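Local coordinates for metallo-beta-lactamase (Simiduia agarivorans, PDB 6MFI), which probably hydrolyses beta-lactam antibiotics with the help of two zinc ions, as a subclass B3 metallo-beta-lactamase, at residues A[35-40]-A[60-65]; A[114-119]-A[138-143]; A[183-186]-A[191-194]; A[214-219]-A[283-288]. All coordinates share one frame; numbering follows the deposited sequence.

Interaction 1 (A[35-40]-A[60-65]); sequences DSCADW and GTCGIA
Cys-37 and Cys-62 are joined by a disulfide, SG to SG 2.0 Å, and this covalent bridge carries most of the contact. Their CA atoms lie 5.0 Å apart. Both CB atoms point toward the opposite segment, and chi1 near -60° in each brings the two sulfurs together. The torsion about the S-S bond is -51°, a left-handed bridge turned well short of the roughly 90° that disulfides prefer. This small twist draws Cys-37 CB and Cys-62 CB together to 3.3 Å, tighter than ordinary carbon contact, and suggests some strain in the link. No hydrogen bond crosses between the segments. Ser-36 O lies 3.9 Å from Cys-62 SG, and Ala-38 gives a little backbone contact, its O 4.0 Å from Cys-62 O, while its methyl group points away.

The Cys-62 side of the bridge is part of a hydrogen-bonded turn. Thr-61 OG1 accepts from Gly-63 N and, at 2.8 Å, from Ile-64 N, which makes it an ST turn and an ST motif at once and fixes the backbone round Cys-62. On the other side, Cys-37 O accepts a hydrogen bond from Arg-260 NE.

The bridge therefore ties two early parts of the chain. Cys-37 is the first residue beyond helix 30-36, and Cys-62 sits in the loop between strands 56-58 and 67-71, with Asp-39 packing on helix 259-265 and Ile-64 reaching helix 113-116.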
loop_
_atom_site.group_PDB
_atom_site.type_symbol
_atom_site.label_atom_id
_atom_site.label_comp_id
_atom_site.label_asym_id
_atom_site.label_seq_id
_atom_site.Cartn_x
_atom_site.Cartn_y
_atom_site.Cartn_z
ATOM N N ASP A 35 4.069 13.466 16.347
ATOM C CA ASP A 35 3.798 13.517 17.779
ATOM C C ASP A 35 2.744 12.497 18.191
ATOM O O ASP A 35 2.716 12.073 19.353
ATOM C CB ASP A 35 3.356 14.925 18.181
ATOM C CG ASP A 35 4.425 15.970 17.922
ATOM O OD1 ASP A 35 5.625 15.630 18.000
ATOM O OD2 ASP A 35 4.064 17.133 17.640
ATOM N N SER A 36 1.876 12.089 17.265
ATOM C CA SER A 36 0.787 11.177 17.593
ATOM C C SER A 36 1.122 9.720 17.314
ATOM O O SER A 36 0.594 8.832 17.994
ATOM C CB SER A 36 -0.476 11.552 16.813
ATOM O OG SER A 36 -0.843 12.899 17.049
ATOM N N CYS A 37 1.978 9.448 16.332
ATOM C CA CYS A 37 2.283 8.089 15.911
ATOM C C CYS A 37 3.772 7.810 16.058
ATOM O O CYS A 37 4.607 8.694 15.841
ATOM C CB CYS A 37 1.845 7.858 14.459
ATOM S SG CYS A 37 0.094 8.211 14.152
ATOM N N ALA A 38 4.097 6.573 16.421
ATOM C CA ALA A 38 5.467 6.138 16.636
ATOM C C ALA A 38 5.902 5.200 15.512
ATOM O O ALA A 38 5.125 4.850 14.619
ATOM C CB ALA A 38 5.605 5.460 18.001
ATOM N N ASP A 39 7.168 4.794 15.566
ATOM C CA ASP A 39 7.700 3.861 14.583
ATOM C C ASP A 39 7.179 2.455 14.860
ATOM O O ASP A 39 7.207 1.989 16.003
ATOM C CB ASP A 39 9.228 3.876 14.607
ATOM C CG ASP A 39 9.814 4.926 13.684
ATOM O OD1 ASP A 39 9.295 5.087 12.559
ATOM O OD2 ASP A 39 10.793 5.591 14.082
ATOM N N TRP A 40 6.708 1.786 13.808
ATOM C CA TRP A 40 6.158 0.435 13.907
ATOM C C TRP A 40 5.037 0.378 14.943
ATOM O O TRP A 40 5.013 -0.478 15.831
ATOM C CB TRP A 40 7.254 -0.582 14.227
ATOM C CG TRP A 40 8.339 -0.641 13.197
ATOM C CD1 TRP A 40 9.647 -0.291 13.363
ATOM C CD2 TRP A 40 8.214 -1.097 11.844
ATOM N NE1 TRP A 40 10.343 -0.491 12.196
ATOM C CE2 TRP A 40 9.486 -0.986 11.248
ATOM C CE3 TRP A 40 7.150 -1.582 11.078
ATOM C CZ2 TRP A 40 9.723 -1.343 9.922
ATOM C CZ3 TRP A 40 7.387 -1.937 9.762
ATOM C CH2 TRP A 40 8.663 -1.814 9.197
ATOM N N GLY A 60 -4.286 6.848 6.708
ATOM C CA GLY A 60 -4.178 5.587 7.406
ATOM C C GLY A 60 -4.000 5.758 8.902
ATOM O O GLY A 60 -4.120 6.851 9.458
ATOM N N THR A 61 -3.706 4.640 9.560
ATOM C CA THR A 61 -3.487 4.615 11.000
ATOM C C THR A 61 -2.031 4.972 11.295
ATOM O O THR A 61 -1.272 5.377 10.409
ATOM C CB THR A 61 -3.853 3.248 11.568
ATOM O OG1 THR A 61 -2.971 2.257 11.027
ATOM C CG2 THR A 61 -5.281 2.887 11.198
ATOM N N CYS A 62 -1.622 4.836 12.558
ATOM C CA CYS A 62 -0.217 4.999 12.911
ATOM C C CYS A 62 0.635 3.811 12.489
ATOM O O CYS A 62 1.862 3.942 12.410
ATOM C CB CYS A 62 -0.064 5.222 14.418
ATOM S SG CYS A 62 -0.892 6.689 15.066
ATOM N N GLY A 63 0.020 2.662 12.210
ATOM C CA GLY A 63 0.769 1.475 11.850
ATOM C C GLY A 63 0.507 0.977 10.443
ATOM O O GLY A 63 1.330 0.250 9.878
ATOM N N ILE A 64 -0.629 1.360 9.863
ATOM C CA ILE A 64 -1.025 0.915 8.530
ATOM C C ILE A 64 -1.346 2.139 7.684
ATOM O O ILE A 64 -2.078 3.032 8.126
ATOM C CB ILE A 64 -2.230 -0.041 8.580
ATOM C CG1 ILE A 64 -1.862 -1.323 9.333
ATOM C CG2 ILE A 64 -2.715 -0.364 7.174
ATOM C CD1 ILE A 64 -0.740 -2.111 8.690
ATOM N N ALA A 65 -0.810 2.173 6.468
ATOM C CA ALA A 65 -0.975 3.314 5.583
ATOM C C ALA A 65 -2.210 3.162 4.703
ATOM O O ALA A 65 -2.587 2.057 4.302
ATOM C CB ALA A 65 0.261 3.495 4.700
#

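Interaction 2 (A[114-119]-A[138-143]); sequences DHVGGM and AVMRNG. With ZN (zinc ion), chain B.
Met-140, on helix 134-142, reaches across to Val-116 and Met-119, just beyond the HxHxDH zinc-binding motif (His-110, His-112, Asp-114, His-115) that marks the metallo-beta-lactamase fold. The tight part is small and mostly apolar. Met-140 is modelled in two conformers, and the contacts given hold for one of them. In it the chain bends at chi2 (-59°) and again at chi3 (-57°), which carries its thioether over to the valine. SD comes to 3.5 Å from Val-116 CG2, and CE runs past the valine to within 3.6 Å of Met-119 CB. The methyl thus lies against both residues at the ends of the type I turn from Val-116 to Met-119. That turn is closed by Met-119 N bonding to Val-116 O at 3.2 Å.

The loose side is the exposed flank with Arg-141 and Asn-142, whose side chains stay well clear of segment 114-119.

At the N-terminal end of segment 114-119 the packing gives way to metal coordination. Asp-114 OD2 binds the zinc ion at 2.0 Å and His-115 NE2 at 2.2 Å, and His-253 supplies the third protein ligand. A water 2.0 Å from the zinc completes the site and donates a weak hydrogen bond to Asp-114 OD1.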
loop_
_atom_site.group_PDB
_atom_site.type_symbol
_atom_site.label_atom_id
_atom_site.label_comp_id
_atom_site.label_asym_id
_atom_site.label_seq_id
_atom_site.Cartn_x
_atom_site.Cartn_y
_atom_site.Cartn_z
ATOM N N ASP A 114 -4.118 -6.990 7.289
ATOM C CA ASP A 114 -3.780 -5.704 7.884
ATOM C C ASP A 114 -3.840 -4.555 6.886
ATOM O O ASP A 114 -3.691 -3.399 7.293
ATOM C CB ASP A 114 -2.392 -5.759 8.526
ATOM C CG ASP A 114 -1.322 -6.237 7.568
ATOM O OD1 ASP A 114 -1.572 -7.214 6.834
ATOM O OD2 ASP A 114 -0.227 -5.635 7.554
ATOM N N HIS A 115 -4.061 -4.835 5.604
ATOM C CA HIS A 115 -4.136 -3.797 4.585
ATOM C C HIS A 115 -5.458 -3.759 3.834
ATOM O O HIS A 115 -5.856 -2.684 3.380
ATOM C CB HIS A 115 -2.996 -3.964 3.568
ATOM C CG HIS A 115 -1.632 -3.952 4.184
ATOM N ND1 HIS A 115 -1.115 -2.849 4.830
ATOM C CD2 HIS A 115 -0.682 -4.912 4.260
ATOM C CE1 HIS A 115 0.097 -3.131 5.274
ATOM N NE2 HIS A 115 0.385 -4.375 4.940
ATOM N N VAL A 116 -6.145 -4.891 3.688
ATOM C CA VAL A 116 -7.388 -4.938 2.925
ATOM C C VAL A 116 -8.489 -5.581 3.758
ATOM O O VAL A 116 -9.546 -5.944 3.231
ATOM C CB VAL A 116 -7.196 -5.695 1.597
ATOM C CG1 VAL A 116 -6.185 -4.979 0.715
ATOM C CG2 VAL A 116 -6.759 -7.126 1.863
ATOM N N GLY A 117 -8.250 -5.722 5.063
ATOM C CA GLY A 117 -9.229 -6.376 5.916
ATOM C C GLY A 117 -10.552 -5.634 5.979
ATOM O O GLY A 117 -11.617 -6.250 6.058
ATOM N N GLY A 118 -10.502 -4.306 5.941
ATOM C CA GLY A 118 -11.710 -3.507 5.994
ATOM C C GLY A 118 -12.121 -2.951 4.647
ATOM O O GLY A 118 -12.825 -1.941 4.575
ATOM N N MET A 119 -11.688 -3.610 3.570
ATOM C CA MET A 119 -12.003 -3.124 2.231
ATOM C C MET A 119 -13.497 -3.212 1.944
ATOM O O MET A 119 -14.063 -2.321 1.300
ATOM C CB MET A 119 -11.207 -3.912 1.190
ATOM C CG MET A 119 -11.062 -3.215 -0.153
ATOM S SD MET A 119 -10.373 -1.557 -0.012
ATOM C CE MET A 119 -8.634 -1.888 -0.290
ATOM N N ALA A 138 -8.920 -13.042 -5.830
ATOM C CA ALA A 138 -9.377 -14.309 -5.270
ATOM C C ALA A 138 -9.420 -14.253 -3.748
ATOM O O ALA A 138 -10.313 -14.839 -3.124
ATOM C CB ALA A 138 -8.475 -15.448 -5.741
ATOM N N VAL A 139 -8.468 -13.549 -3.133
ATOM C CA VAL A 139 -8.464 -13.425 -1.679
ATOM C C VAL A 139 -9.619 -12.548 -1.214
ATOM O O VAL A 139 -10.314 -12.878 -0.247
ATOM C CB VAL A 139 -7.108 -12.887 -1.192
ATOM C CG1 VAL A 139 -7.122 -12.696 0.316
ATOM C CG2 VAL A 139 -5.989 -13.831 -1.603
ATOM N N MET A 140 -9.849 -11.421 -1.894
ATOM C CA MET A 140 -10.955 -10.539 -1.529
ATOM C C MET A 140 -12.300 -11.223 -1.741
ATOM O O MET A 140 -13.244 -11.006 -0.972
ATOM C CB MET A 140 -10.891 -9.245 -2.340
ATOM C CG MET A 140 -9.517 -8.608 -2.404
ATOM S SD MET A 140 -8.872 -8.201 -0.776
ATOM C CE MET A 140 -10.175 -7.139 -0.159
ATOM N N ARG A 141 -12.406 -12.040 -2.789
ATOM C CA ARG A 141 -13.652 -12.751 -3.052
ATOM C C ARG A 141 -13.909 -13.832 -2.009
ATOM O O ARG A 141 -15.064 -14.073 -1.638
ATOM C CB ARG A 141 -13.614 -13.355 -4.457
ATOM C CG ARG A 141 -14.793 -14.242 -4.802
ATOM C CD ARG A 141 -14.723 -14.699 -6.250
ATOM N NE ARG A 141 -13.562 -15.548 -6.505
ATOM C CZ ARG A 141 -12.505 -15.177 -7.220
ATOM N NH1 ARG A 141 -12.458 -13.966 -7.757
ATOM N NH2 ARG A 141 -11.496 -16.018 -7.399
ATOM N N ASN A 142 -12.853 -14.480 -1.519
ATOM C CA ASN A 142 -12.978 -15.529 -0.519
ATOM C C ASN A 142 -12.714 -15.044 0.899
ATOM O O ASN A 142 -12.974 -15.791 1.848
ATOM C CB ASN A 142 -12.023 -16.684 -0.844
ATOM C CG ASN A 142 -12.171 -17.179 -2.267
ATOM O OD1 ASN A 142 -13.253 -17.111 -2.850
ATOM N ND2 ASN A 142 -11.081 -17.679 -2.837
ATOM N N GLY A 143 -12.207 -13.825 1.068
ATOM C CA GLY A 143 -11.926 -13.307 2.390
ATOM C C GLY A 143 -10.747 -13.937 3.094
ATOM O O GLY A 143 -10.586 -13.727 4.300
HETATM ZN ZN ZN B . 1.396 -5.751 6.342
HETATM O O HOH W 1 1.399 -7.727 6.143
#

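Interaction 3 (A[183-186]-A[191-194]); sequences YATP and GALS
Thr-185 meets Ser-194 at the loop end of the beta hairpin of strands 178-184 and 193-199, and its side chain is worth following outward. CB lies 3.6 Å from Ser-194 OG. With chi1 at 59°, OG1 sits between the backbone N and the carbonyl carbon and comes to 2.8 Å from Ser-194 OG, a hydrogen bond in which either hydroxyl could donate. The methyl, CG2, settles alongside the same serine, 3.4 Å from its OG. That serine oxygen also accepts from Asp-212 N, so two partners fix its rotation.

The backbone pairing is antiparallel. Tyr-183 and Ser-194 form a hydrogen-bonded pair, N to O 2.9 Å in both directions, and Ala-184 faces Leu-193 as the non-hydrogen-bonded pair that follows. Beyond it the regular pairing ends, but the backbones stay close: Thr-185 N bonds to Ala-192 O at 3.2 Å. The Ala-192 methyl presses on Thr-185 O at 3.2 Å and also touches the zinc ligand His-110. The loop these ends hold contains His-188, another ligand of that zinc.

Strands 178-184 and 193-199 lie side by side in the five-stranded sheet, flanked by 172-175 beyond the first and 206-210 beyond the second.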
loop_
_atom_site.group_PDB
_atom_site.type_symbol
_atom_site.label_atom_id
_atom_site.label_comp_id
_atom_site.label_asym_id
_atom_site.label_seq_id
_atom_site.Cartn_x
_atom_site.Cartn_y
_atom_site.Cartn_z
ATOM N N TYR A 183 2.169 -1.922 -10.934
ATOM C CA TYR A 183 3.265 -2.810 -11.296
ATOM C C TYR A 183 3.194 -4.039 -10.408
ATOM O O TYR A 183 3.254 -3.924 -9.181
ATOM C CB TYR A 183 4.618 -2.109 -11.150
ATOM C CG TYR A 183 4.745 -0.858 -11.989
ATOM C CD1 TYR A 183 5.164 -0.926 -13.312
ATOM C CD2 TYR A 183 4.443 0.389 -11.461
ATOM C CE1 TYR A 183 5.281 0.215 -14.083
ATOM C CE2 TYR A 183 4.555 1.534 -12.223
ATOM C CZ TYR A 183 4.974 1.441 -13.533
ATOM O OH TYR A 183 5.088 2.582 -14.294
ATOM N N ALA A 184 3.054 -5.208 -11.027
ATOM C CA ALA A 184 2.979 -6.461 -10.285
ATOM C C ALA A 184 4.316 -6.722 -9.605
ATOM O O ALA A 184 5.308 -7.043 -10.268
ATOM C CB ALA A 184 2.605 -7.608 -11.218
ATOM N N THR A 185 4.350 -6.577 -8.281
ATOM C CA THR A 185 5.545 -6.820 -7.477
ATOM C C THR A 185 5.232 -7.890 -6.437
ATOM O O THR A 185 5.073 -7.588 -5.246
ATOM C CB THR A 185 6.036 -5.539 -6.804
ATOM O OG1 THR A 185 4.999 -5.007 -5.969
ATOM C CG2 THR A 185 6.421 -4.502 -7.849
ATOM N N PRO A 186 5.136 -9.148 -6.849
ATOM C CA PRO A 186 4.813 -10.225 -5.911
ATOM C C PRO A 186 6.035 -10.602 -5.079
ATOM O O PRO A 186 7.103 -10.004 -5.183
ATOM C CB PRO A 186 4.380 -11.365 -6.832
ATOM C CG PRO A 186 5.185 -11.152 -8.063
ATOM C CD PRO A 186 5.340 -9.656 -8.217
ATOM N N GLY A 191 -0.293 -11.614 -5.286
ATOM C CA GLY A 191 -0.924 -10.546 -6.038
ATOM C C GLY A 191 -0.614 -9.149 -5.541
ATOM O O GLY A 191 -1.456 -8.252 -5.643
ATOM N N ALA A 192 0.588 -8.948 -5.009
ATOM C CA ALA A 192 0.978 -7.631 -4.526
ATOM C C ALA A 192 1.183 -6.668 -5.690
ATOM O O ALA A 192 1.608 -7.055 -6.782
ATOM C CB ALA A 192 2.255 -7.722 -3.693
ATOM N N LEU A 193 0.879 -5.397 -5.442
ATOM C CA LEU A 193 0.991 -4.353 -6.450
ATOM C C LEU A 193 1.758 -3.165 -5.888
ATOM O O LEU A 193 1.735 -2.902 -4.683
ATOM C CB LEU A 193 -0.391 -3.886 -6.936
ATOM C CG LEU A 193 -1.236 -4.872 -7.743
ATOM C CD1 LEU A 193 -2.509 -4.199 -8.234
ATOM C CD2 LEU A 193 -0.444 -5.436 -8.910
ATOM N N SER A 194 2.438 -2.452 -6.782
ATOM C CA SER A 194 3.082 -1.183 -6.471
ATOM C C SER A 194 2.515 -0.119 -7.398
ATOM O O SER A 194 2.541 -0.283 -8.623
ATOM C CB SER A 194 4.604 -1.273 -6.621
ATOM O OG SER A 194 5.152 -2.219 -5.721
#

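Interaction 4 (A[214-219]-A[283-288]); sequences LSPVSA and SARLAQ
The backbone of Pro-216 meets the side of helix 274-291 at Leu-286, with CA atoms 5.7 Å apart, and no hydrogen bond joins the two segments. The proline ring leads: its CG lies 3.7 Å from Arg-285 O and 3.9 Å from Arg-285 CB, pressed to the helix surface. Arg-285 then reaches over the loop. Its chain is extended at chi2 but bends at chi3 (57°), which turns the guanidinium back so that one face lies over Pro-216 CD and Ser-215 CA. Pro-216 CD is 3.7 Å above that plane, displaced toward its rim, and the proline and arginine side chains cross at about a right angle. NH2 ends 3.3 Å from Ser-215 CB, a packing contact with carbon.

Pro-216 is the centre of an inverse gamma turn, closed by a weak bond from Val-217 N to Ser-215 O. This turn belongs to the loop between strand 206-210 and helix 228-242, beside the zinc site of the metallo-beta-lactamase fold. Ser-215 O also accepts from His-188 ND1, which probably helps hold this zinc ligand in orientation from the second shell. One helical turn beyond Arg-285, Arg-289 NH2 donates to Pro-216 O.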
loop_
_atom_site.group_PDB
_atom_site.type_symbol
_atom_site.label_atom_id
_atom_site.label_comp_id
_atom_site.label_asym_id
_atom_site.label_seq_id
_atom_site.Cartn_x
_atom_site.Cartn_y
_atom_site.Cartn_z
ATOM N N LEU A 214 6.854 -6.041 0.203
ATOM C CA LEU A 214 7.886 -6.815 -0.480
ATOM C C LEU A 214 8.766 -7.612 0.477
ATOM O O LEU A 214 9.770 -8.190 0.047
ATOM C CB LEU A 214 8.762 -5.911 -1.359
ATOM C CG LEU A 214 8.057 -5.221 -2.528
ATOM C CD1 LEU A 214 9.065 -4.544 -3.426
ATOM C CD2 LEU A 214 7.232 -6.212 -3.321
ATOM N N SER A 215 8.412 -7.668 1.762
ATOM C CA SER A 215 9.260 -8.306 2.759
ATOM C C SER A 215 9.236 -9.824 2.591
ATOM O O SER A 215 8.165 -10.413 2.415
ATOM C CB SER A 215 8.802 -7.937 4.168
ATOM O OG SER A 215 7.415 -8.178 4.320
ATOM N N PRO A 216 10.410 -10.473 2.645
ATOM C CA PRO A 216 10.524 -11.938 2.610
ATOM C C PRO A 216 10.106 -12.612 3.918
ATOM O O PRO A 216 10.829 -13.444 4.472
ATOM C CB PRO A 216 12.011 -12.153 2.314
ATOM C CG PRO A 216 12.682 -10.953 2.901
ATOM C CD PRO A 216 11.723 -9.810 2.710
ATOM N N VAL A 217 8.939 -12.231 4.425
ATOM C CA VAL A 217 8.379 -12.811 5.631
ATOM C C VAL A 217 7.289 -13.789 5.216
ATOM O O VAL A 217 6.687 -13.679 4.142
ATOM C CB VAL A 217 7.831 -11.724 6.587
ATOM C CG1 VAL A 217 6.521 -11.158 6.058
ATOM C CG2 VAL A 217 7.673 -12.267 7.999
ATOM N N SER A 218 7.031 -14.768 6.077
ATOM C CA SER A 218 6.093 -15.834 5.760
ATOM C C SER A 218 5.657 -16.498 7.059
ATOM O O SER A 218 6.127 -16.153 8.146
ATOM C CB SER A 218 6.725 -16.848 4.806
ATOM O OG SER A 218 7.633 -17.690 5.493
ATOM N N ALA A 219 4.749 -17.459 6.932
ATOM C CA ALA A 219 4.378 -18.300 8.056
ATOM C C ALA A 219 5.475 -19.322 8.325
ATOM O O ALA A 219 6.241 -19.691 7.431
ATOM C CB ALA A 219 3.050 -19.009 7.789
ATOM N N SER A 283 16.096 -6.687 -1.767
ATOM C CA SER A 283 16.950 -7.721 -2.341
ATOM C C SER A 283 18.007 -8.183 -1.350
ATOM O O SER A 283 18.406 -9.354 -1.364
ATOM C CB SER A 283 17.609 -7.210 -3.621
ATOM O OG SER A 283 16.639 -6.889 -4.601
ATOM N N ALA A 284 18.478 -7.282 -0.485
ATOM C CA ALA A 284 19.401 -7.689 0.566
ATOM C C ALA A 284 18.707 -8.583 1.584
ATOM O O ALA A 284 19.247 -9.623 1.974
ATOM C CB ALA A 284 20.004 -6.461 1.246
ATOM N N ARG A 285 17.502 -8.202 2.018
ATOM C CA ARG A 285 16.745 -9.045 2.940
ATOM C C ARG A 285 16.382 -10.378 2.299
ATOM O O ARG A 285 16.372 -11.415 2.972
ATOM C CB ARG A 285 15.486 -8.317 3.408
ATOM C CG ARG A 285 15.746 -7.143 4.334
ATOM C CD ARG A 285 14.444 -6.470 4.733
ATOM N NE ARG A 285 13.513 -7.405 5.358
ATOM C CZ ARG A 285 12.232 -7.142 5.591
ATOM N NH1 ARG A 285 11.721 -5.968 5.246
ATOM N NH2 ARG A 285 11.460 -8.053 6.167
ATOM N N LEU A 286 16.079 -10.370 0.998
ATOM C CA LEU A 286 15.751 -11.612 0.308
ATOM C C LEU A 286 16.967 -12.523 0.206
ATOM O O LEU A 286 16.849 -13.745 0.359
ATOM C CB LEU A 286 15.186 -11.303 -1.079
ATOM C CG LEU A 286 15.005 -12.472 -2.049
ATOM C CD1 LEU A 286 14.063 -13.517 -1.471
ATOM C CD2 LEU A 286 14.496 -11.972 -3.392
ATOM N N ALA A 287 18.146 -11.948 -0.045
ATOM C CA ALA A 287 19.361 -12.753 -0.115
ATOM C C ALA A 287 19.685 -13.379 1.236
ATOM O O ALA A 287 20.148 -14.524 1.304
ATOM C CB ALA A 287 20.529 -11.900 -0.611
ATOM N N GLN A 288 19.444 -12.647 2.326
ATOM C CA GLN A 288 19.629 -13.217 3.657
ATOM C C GLN A 288 18.506 -14.183 4.016
ATOM O O GLN A 288 18.709 -15.093 4.829
ATOM C CB GLN A 288 19.726 -12.103 4.702
ATOM C CG GLN A 288 20.680 -10.978 4.328
ATOM C CD GLN A 288 20.632 -9.812 5.296
ATOM O OE1 GLN A 288 21.568 -9.017 5.367
ATOM N NE2 GLN A 288 19.536 -9.698 6.041
#

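In the fold
Along the chain the four contacts come in series, each closing before the next opens; three of them lie near the two-zinc site, and interaction 1 is farther out. The centres of interactions 2 and 3, and of 3 and 4, are about 15 Å apart. Helix 113-116 of interaction 2 follows strand 103-107 of the seven-stranded sheet, while interaction 3 lies on a hairpin of the five-stranded one. Interaction 1 touches interaction 2 through Ile-64, which packs on Asp-114 and His-115. Interaction 3 touches interaction 4 where Leu-214 CD2 lies 3.2 Å from Thr-185 O. Interactions 2, 3 and 4 therefore border the site where His-110, His-112, Asp-114, His-115, His-188 and His-253 hold two zinc ions.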